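Local coordinates for protein transcriptional regulator, MarR family (Methanosarcina mazei, PDB 3S2W) that probably binds DNA as a dimeric winged helix-turn-helix regulator of the MarR family and so controls transcription, at residues 43-48 and 117-121; 63-67 and 105-110; 38-42 and 124-128. All coordinates share one frame; numbering follows the deposited sequence.

Interaction 1. Residues 43-48 and 117-121; sequences IEPYGI and LEPDM
Y46 and M121 run antiparallel to each other, the selenomethionine laying its end methyl over one face of the tyrosine ring. In the winged helix-turn-helix fold of the MarR family, this pair joins the turn that follows helix 23-43 to the first half of helix 112-133. M121 CE sits 3.9 Å from the centroid of the Y46 ring and 28° off its normal, a CH-pi contact. The selenomethionine chain bends at both chi2 and chi3 (94° at the latter), which folds the methyl back onto the ring; SE itself meets I43, whose side chain stands roughly perpendicular to that of M121, with I43 CG2 to M121 SE at 3.9 Å.

L117 divides its two methyls between two partners. Its CD1 meets the tyrosine obliquely, while its CD2 meets I48 tip to tip, I48 CD1 to L117 CD2 being 3.6 Å. M121 also touches F53 and M57 of helix 53-61, so the loop and both helices share one buried apolar patch, and Y46 O accepts a hydrogen bond from the Y93 hydroxyl.

At the outer end of the ring the D120 side chain lies nearly square to the tyrosine, the carboxylate plane turned 60° from the ring plane; Y46 OH stands 3.3 Å from D120 OD2 and 3.5 Å from D120 CB.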
# COMPACT_ATOMS: atom_id res chain seq x y z
N ILE A 43 8.36 -14.04 5.71
CA ILE A 43 9.55 -13.55 6.40
C ILE A 43 9.60 -13.76 7.92
O ILE A 43 10.66 -13.61 8.52
CB ILE A 43 9.91 -12.10 6.06
CG1 ILE A 43 8.80 -11.15 6.48
CG2 ILE A 43 10.20 -11.96 4.58
CD1 ILE A 43 9.20 -9.70 6.28
N GLU A 44 8.46 -14.11 8.53
CA GLU A 44 8.42 -14.47 9.96
C GLU A 44 9.61 -15.35 10.37
O GLU A 44 10.23 -15.08 11.38
CB GLU A 44 7.15 -15.22 10.28
CG GLU A 44 6.17 -14.57 11.23
CD GLU A 44 4.77 -15.21 11.09
OE1 GLU A 44 4.57 -16.38 11.51
OE2 GLU A 44 3.88 -14.54 10.51
N PRO A 45 9.90 -16.41 9.60
CA PRO A 45 10.94 -17.34 10.06
C PRO A 45 12.29 -16.67 10.26
O PRO A 45 13.12 -17.22 10.97
CB PRO A 45 11.01 -18.37 8.93
CG PRO A 45 9.60 -18.38 8.36
CD PRO A 45 9.13 -16.95 8.46
N TYR A 46 12.50 -15.49 9.66
CA TYR A 46 13.72 -14.71 9.88
C TYR A 46 13.52 -13.69 10.99
O TYR A 46 14.38 -12.85 11.23
CB TYR A 46 14.16 -14.01 8.59
CG TYR A 46 14.18 -14.94 7.40
CD1 TYR A 46 13.09 -15.03 6.54
CD2 TYR A 46 15.28 -15.74 7.16
CE1 TYR A 46 13.11 -15.90 5.46
CE2 TYR A 46 15.30 -16.61 6.09
CZ TYR A 46 14.22 -16.70 5.25
OH TYR A 46 14.28 -17.57 4.19
N GLY A 47 12.38 -13.75 11.66
CA GLY A 47 12.07 -12.82 12.72
C GLY A 47 11.96 -11.39 12.22
O GLY A 47 12.41 -10.47 12.89
N ILE A 48 11.34 -11.21 11.06
CA ILE A 48 11.25 -9.90 10.41
C ILE A 48 9.79 -9.56 10.12
O ILE A 48 9.07 -10.37 9.53
CB ILE A 48 12.03 -9.90 9.07
CG1 ILE A 48 13.49 -10.27 9.30
CG2 ILE A 48 12.04 -8.55 8.43
CD1 ILE A 48 14.27 -10.34 8.02
N LEU A 117 21.03 -12.72 3.67
CA LEU A 117 19.59 -12.92 3.65
C LEU A 117 19.01 -12.65 2.27
O LEU A 117 17.95 -13.16 1.94
CB LEU A 117 18.90 -12.03 4.66
CG LEU A 117 17.72 -12.79 5.26
CD1 LEU A 117 18.23 -14.13 5.75
CD2 LEU A 117 17.07 -12.02 6.39
N GLU A 118 19.74 -11.87 1.47
CA GLU A 118 19.26 -11.30 0.21
C GLU A 118 18.64 -12.27 -0.81
O GLU A 118 17.61 -11.96 -1.38
CB GLU A 118 20.35 -10.46 -0.45
CG GLU A 118 19.84 -9.57 -1.54
CD GLU A 118 20.96 -8.87 -2.32
OE1 GLU A 118 20.66 -8.29 -3.37
OE2 GLU A 118 22.14 -8.90 -1.89
N PRO A 119 19.29 -13.42 -1.07
CA PRO A 119 18.71 -14.40 -2.00
C PRO A 119 17.33 -14.84 -1.54
O PRO A 119 16.44 -15.08 -2.36
CB PRO A 119 19.68 -15.60 -1.90
CG PRO A 119 20.96 -15.02 -1.44
CD PRO A 119 20.60 -13.86 -0.55
N ASP A 120 17.16 -14.96 -0.22
CA ASP A 120 15.88 -15.38 0.34
C ASP A 120 14.80 -14.28 0.17
O ASP A 120 13.68 -14.57 -0.24
CB ASP A 120 16.04 -15.76 1.82
CG ASP A 120 17.20 -16.74 2.06
OD1 ASP A 120 18.38 -16.28 2.11
OD2 ASP A 120 16.92 -17.95 2.21
N MSE A 121 15.16 -13.04 0.48
CA MSE A 121 14.25 -11.92 0.33
C MSE A 121 13.85 -11.73 -1.14
O MSE A 121 12.66 -11.62 -1.47
CB MSE A 121 14.92 -10.65 0.84
CG MSE A 121 15.34 -10.72 2.29
SE MSE A 121 13.83 -11.03 3.51
CE MSE A 121 13.91 -12.97 3.64

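Interaction 2. Residues 63-67 and 105-110; sequences DGINQ and SYRVFL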
# COMPACT_ATOMS: atom_id res chain seq x y z
N ASP A 63 23.29 0.47 -0.20
CA ASP A 63 23.70 0.28 1.18
C ASP A 63 24.44 1.48 1.73
O ASP A 63 24.99 2.28 0.97
CB ASP A 63 24.60 -0.95 1.27
CG ASP A 63 24.86 -1.37 2.68
OD1 ASP A 63 24.16 -0.87 3.59
OD2 ASP A 63 25.76 -2.20 2.90
N GLY A 64 24.48 1.62 3.04
CA GLY A 64 25.16 2.75 3.65
C GLY A 64 24.42 4.05 3.41
O GLY A 64 25.04 5.09 3.26
N ILE A 65 23.10 4.00 3.38
CA ILE A 65 22.32 5.20 3.13
C ILE A 65 21.91 5.86 4.45
O ILE A 65 21.71 5.19 5.46
CB ILE A 65 21.09 4.87 2.27
CG1 ILE A 65 20.22 6.09 2.06
CG2 ILE A 65 20.28 3.78 2.92
CD1 ILE A 65 18.86 5.75 1.46
N ASN A 66 21.80 7.18 4.44
CA ASN A 66 21.39 7.92 5.63
C ASN A 66 19.95 7.61 6.01
O ASN A 66 19.07 7.58 5.15
CB ASN A 66 21.56 9.42 5.38
CG ASN A 66 21.54 10.21 6.64
OD1 ASN A 66 20.49 10.36 7.29
ND2 ASN A 66 22.69 10.74 7.03
N GLN A 67 19.69 7.41 7.29
CA GLN A 67 18.38 6.98 7.75
C GLN A 67 17.27 7.97 7.37
O GLN A 67 16.14 7.58 7.11
CB GLN A 67 18.38 6.76 9.25
CG GLN A 67 17.12 6.14 9.74
CD GLN A 67 17.11 5.96 11.22
OE1 GLN A 67 18.00 5.33 11.79
NE2 GLN A 67 16.08 6.50 11.87
N SER A 105 22.95 12.65 12.56
CA SER A 105 22.02 11.65 12.06
C SER A 105 22.80 10.34 11.85
O SER A 105 23.98 10.27 12.23
CB SER A 105 21.42 12.14 10.75
OG SER A 105 22.01 13.39 10.37
N TYR A 106 22.19 9.32 11.25
CA TYR A 106 22.87 8.03 11.11
C TYR A 106 22.87 7.45 9.71
O TYR A 106 21.92 7.64 8.96
CB TYR A 106 22.29 7.00 12.10
CG TYR A 106 22.63 7.24 13.55
CD1 TYR A 106 23.81 6.75 14.10
CD2 TYR A 106 21.78 7.94 14.38
CE1 TYR A 106 24.12 6.96 15.44
CE2 TYR A 106 22.09 8.16 15.73
CZ TYR A 106 23.26 7.66 16.24
OH TYR A 106 23.58 7.87 17.57
N ARG A 107 23.92 6.71 9.36
CA ARG A 107 23.93 5.91 8.14
C ARG A 107 23.69 4.43 8.43
O ARG A 107 24.26 3.88 9.39
CB ARG A 107 25.27 6.07 7.40
CG ARG A 107 25.22 7.04 6.25
CD ARG A 107 26.57 7.28 5.58
NE ARG A 107 26.37 8.15 4.42
CZ ARG A 107 26.28 9.48 4.49
NH1 ARG A 107 26.08 10.19 3.38
NH2 ARG A 107 26.39 10.10 5.66
N VAL A 108 22.86 3.78 7.63
CA VAL A 108 22.56 2.38 7.92
C VAL A 108 23.17 1.44 6.89
O VAL A 108 23.17 1.72 5.70
CB VAL A 108 21.04 2.10 8.14
CG1 VAL A 108 20.29 3.38 8.42
CG2 VAL A 108 20.44 1.38 6.97
N PHE A 109 23.73 0.35 7.40
CA PHE A 109 24.48 -0.59 6.59
C PHE A 109 23.99 -2.00 6.87
O PHE A 109 23.60 -2.31 7.99
CB PHE A 109 25.95 -0.54 6.97
CG PHE A 109 26.67 0.70 6.54
CD1 PHE A 109 27.41 0.71 5.36
CD2 PHE A 109 26.66 1.84 7.32
CE1 PHE A 109 28.11 1.85 4.95
CE2 PHE A 109 27.36 3.00 6.91
CZ PHE A 109 28.08 2.99 5.72
N LEU A 110 24.02 -2.87 5.87
CA LEU A 110 23.75 -4.29 6.08
C LEU A 110 24.91 -4.94 6.83
O LEU A 110 26.08 -4.65 6.56
CB LEU A 110 23.53 -4.99 4.75
CG LEU A 110 22.23 -4.58 4.03
CD1 LEU A 110 22.37 -4.78 2.52
CD2 LEU A 110 20.99 -5.33 4.60
O HOH W 1 27.41 -3.75 4.33
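Three clear hydrogen bonds join D63-Q67 to S105-L110, two of them between backbones. V108 N gives a nearly straight bond of 2.8 Å to I65 O, and Q67 N gives one of the same length to Y106 O. Around them lie two CA-H...O contacts, from R107 CA to I65 O and from N66 CA to Y106 O. N66 and R107 form an antiparallel non-hydrogen-bonded pair.

The third bond uses a side chain. D63 CG lies anti to its own N (chi1 -170°), and this turns the carboxylate onto the other strand, where L110 N reaches D63 OD1 at 3.0 Å, on its syn side but tilted out of the carboxylate plane. The same oxygen takes a weak bond from G64 N. D63 OD2 accepts from a water 2.7 Å away that also donates to L110 O, so the carboxylate holds L110 N directly and L110 O through the water. R107, extended from CG to NE, sets its guanidinium plane 86° from the N66 amide, with G64 O at the guanidinium edge; a long, weak ion pair links R107 to D99.

In the winged helix-turn-helix fold, strands 94-98 and 106-110 form the wing hairpin, and 65-66 adds to its 106-110 side. N66 is also the N-cap of helix 67-74, its OD1 bonded to E68 N.

Apolar contacts fall on two faces. I65 and V108 both pack against L59 and L70. Beside G64, the F109 ring presents a face to the glycine CA, 3.5 Å from the ring centroid and 16° off the normal; F95 also meets this ring.

Interaction 3. Residues 38-42 and 124-128; sequences YIGKK and IASEW. With SO4 (sulfate ion), chain K.
With chi1 at 180°, Y38 CG is anti to the backbone N, and the ring lies alongside W128, whose own CG is likewise anti. The two side chains point in opposing senses. W128 CE3 comes over one face of the tyrosine, offset toward the rim, and lies 3.4 Å from Y38 CG. The ring planes are 29° apart, and the rings are displaced until little of one covers the other: the centroid of the Y38 ring is 5.0 Å from that of the six-membered ring of W128.

Next to the aromatic pair the contact is aliphatic. I39 and I124 cross obliquely, I39 CD1 meeting I124 CG2 at 3.6 Å, while I124 CD1 lies against CB and CG of K42.

These residues sit where helices 23-43 and 112-133 run roughly antiparallel, the axes of the short segments 10.1 Å apart and at 144°. Terminal helices of this kind build the dimerisation region of MarR proteins, and here the second subunit comes up to the pair: its I158 packs on Y38 and its G155 on W128.

The polar ends gather beyond the tyrosine ring. K42, bent at chi2 and chi4, meets E127 almost perpendicularly and makes a salt bridge, K42 NZ to E127 OE2 at 2.8 Å, whose hydrogen bond is weak in geometry. K42 NZ also gives a weak bond to Y38 OH. The phenol in turn donates to a sulfate, probably from the crystallisation liquor, with Y38 OH to SO4 O1 at 2.6 Å; K42 NZ stands 3.8 Å from SO4 O2.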
# COMPACT_ATOMS: atom_id res chain seq x y z
N TYR A 38 1.10 -11.77 2.62
CA TYR A 38 1.81 -12.86 1.97
C TYR A 38 3.30 -12.79 2.26
O TYR A 38 3.91 -13.80 2.59
CB TYR A 38 1.59 -12.82 0.46
CG TYR A 38 2.31 -13.92 -0.24
CD1 TYR A 38 3.62 -13.75 -0.66
CD2 TYR A 38 1.71 -15.16 -0.43
CE1 TYR A 38 4.30 -14.75 -1.29
CE2 TYR A 38 2.39 -16.19 -1.06
CZ TYR A 38 3.69 -15.98 -1.49
OH TYR A 38 4.38 -16.98 -2.12
N ILE A 39 3.89 -11.60 2.12
CA ILE A 39 5.29 -11.41 2.44
C ILE A 39 5.50 -11.68 3.93
O ILE A 39 6.42 -12.38 4.32
CB ILE A 39 5.75 -9.99 2.10
CG1 ILE A 39 5.59 -9.72 0.60
CG2 ILE A 39 7.19 -9.76 2.51
CD1 ILE A 39 6.49 -10.54 -0.24
N GLY A 40 4.63 -11.11 4.74
CA GLY A 40 4.72 -11.25 6.18
C GLY A 40 4.88 -12.66 6.66
O GLY A 40 5.69 -12.92 7.54
N LYS A 41 4.12 -13.59 6.08
CA LYS A 41 4.21 -14.96 6.56
C LYS A 41 5.53 -15.58 6.15
O LYS A 41 6.10 -16.39 6.89
CB LYS A 41 3.06 -15.81 6.04
CG LYS A 41 1.76 -15.57 6.76
CD LYS A 41 1.18 -16.86 7.30
CE LYS A 41 1.02 -17.89 6.19
NZ LYS A 41 -0.36 -18.44 6.15
N LYS A 42 5.98 -15.23 4.95
CA LYS A 42 7.21 -15.80 4.43
C LYS A 42 8.42 -15.24 5.16
O LYS A 42 9.42 -15.92 5.26
CB LYS A 42 7.34 -15.61 2.92
CG LYS A 42 6.30 -16.35 2.07
CD LYS A 42 6.52 -17.82 2.13
CE LYS A 42 5.67 -18.55 1.10
NZ LYS A 42 6.42 -18.73 -0.16
N ILE A 124 11.40 -14.46 -2.17
CA ILE A 124 10.08 -14.23 -1.60
C ILE A 124 9.32 -13.18 -2.40
O ILE A 124 8.13 -13.34 -2.65
CB ILE A 124 10.17 -13.74 -0.16
CG1 ILE A 124 10.72 -14.82 0.77
CG2 ILE A 124 8.82 -13.29 0.29
CD1 ILE A 124 9.82 -16.01 0.88
N ALA A 125 9.99 -12.09 -2.78
CA ALA A 125 9.39 -11.04 -3.61
C ALA A 125 9.00 -11.61 -4.98
O ALA A 125 8.03 -11.18 -5.58
CB ALA A 125 10.35 -9.85 -3.79
N SER A 126 9.74 -12.59 -5.45
CA SER A 126 9.46 -13.16 -6.76
C SER A 126 8.22 -14.00 -6.70
O SER A 126 7.40 -13.96 -7.61
CB SER A 126 10.64 -14.01 -7.26
OG SER A 126 11.76 -13.19 -7.55
N GLU A 127 8.08 -14.78 -5.64
CA GLU A 127 6.97 -15.73 -5.56
C GLU A 127 5.70 -14.94 -5.48
O GLU A 127 4.65 -15.37 -5.94
CB GLU A 127 7.12 -16.63 -4.33
CG GLU A 127 8.33 -17.56 -4.40
CD GLU A 127 8.68 -18.17 -3.07
OE1 GLU A 127 9.41 -19.18 -3.05
OE2 GLU A 127 8.23 -17.63 -2.04
N TRP A 128 5.80 -13.76 -4.87
CA TRP A 128 4.66 -12.89 -4.79
C TRP A 128 4.29 -12.33 -6.18
O TRP A 128 3.12 -12.37 -6.57
CB TRP A 128 4.93 -11.79 -3.79
CG TRP A 128 3.83 -10.80 -3.73
CD1 TRP A 128 3.92 -9.47 -3.96
CD2 TRP A 128 2.45 -11.08 -3.49
NE1 TRP A 128 2.69 -8.89 -3.85
CE2 TRP A 128 1.77 -9.85 -3.56
CE3 TRP A 128 1.73 -12.24 -3.19
CZ2 TRP A 128 0.39 -9.74 -3.34
CZ3 TRP A 128 0.36 -12.14 -2.99
CH2 TRP A 128 -0.29 -10.89 -3.04
S SO4 K . 3.27 -20.29 -2.58
O1 SO4 K . 3.46 -19.10 -3.41
O2 SO4 K . 4.52 -21.04 -2.50
O3 SO4 K . 2.87 -19.89 -1.23
O4 SO4 K . 2.22 -21.12 -3.16

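In the fold
After the short helix 12-15, helix 23-43 brings 38-42, followed directly by the turn 43-48; both pair with helix 112-133. Before that helix the chain makes helix 53-61, the strand at 65-66, helices 67-74 and 78-90, and strand 94-98. Strand 106-110 then returns to 63-67, and interaction 2 closes the innermost loop. Interaction 1 closes the next at 117-121 and interaction 3 the outermost at 124-128, so the three nest without crossing. Interactions 1 and 3, centres 9 Å apart, both use helix 112-133, interaction 3 against helix 23-43, near the second subunit, and interaction 1 against the turn after it; interaction 2, about 20 Å from interaction 1 between centres, joins strand 65-66 to the wing strand 106-110.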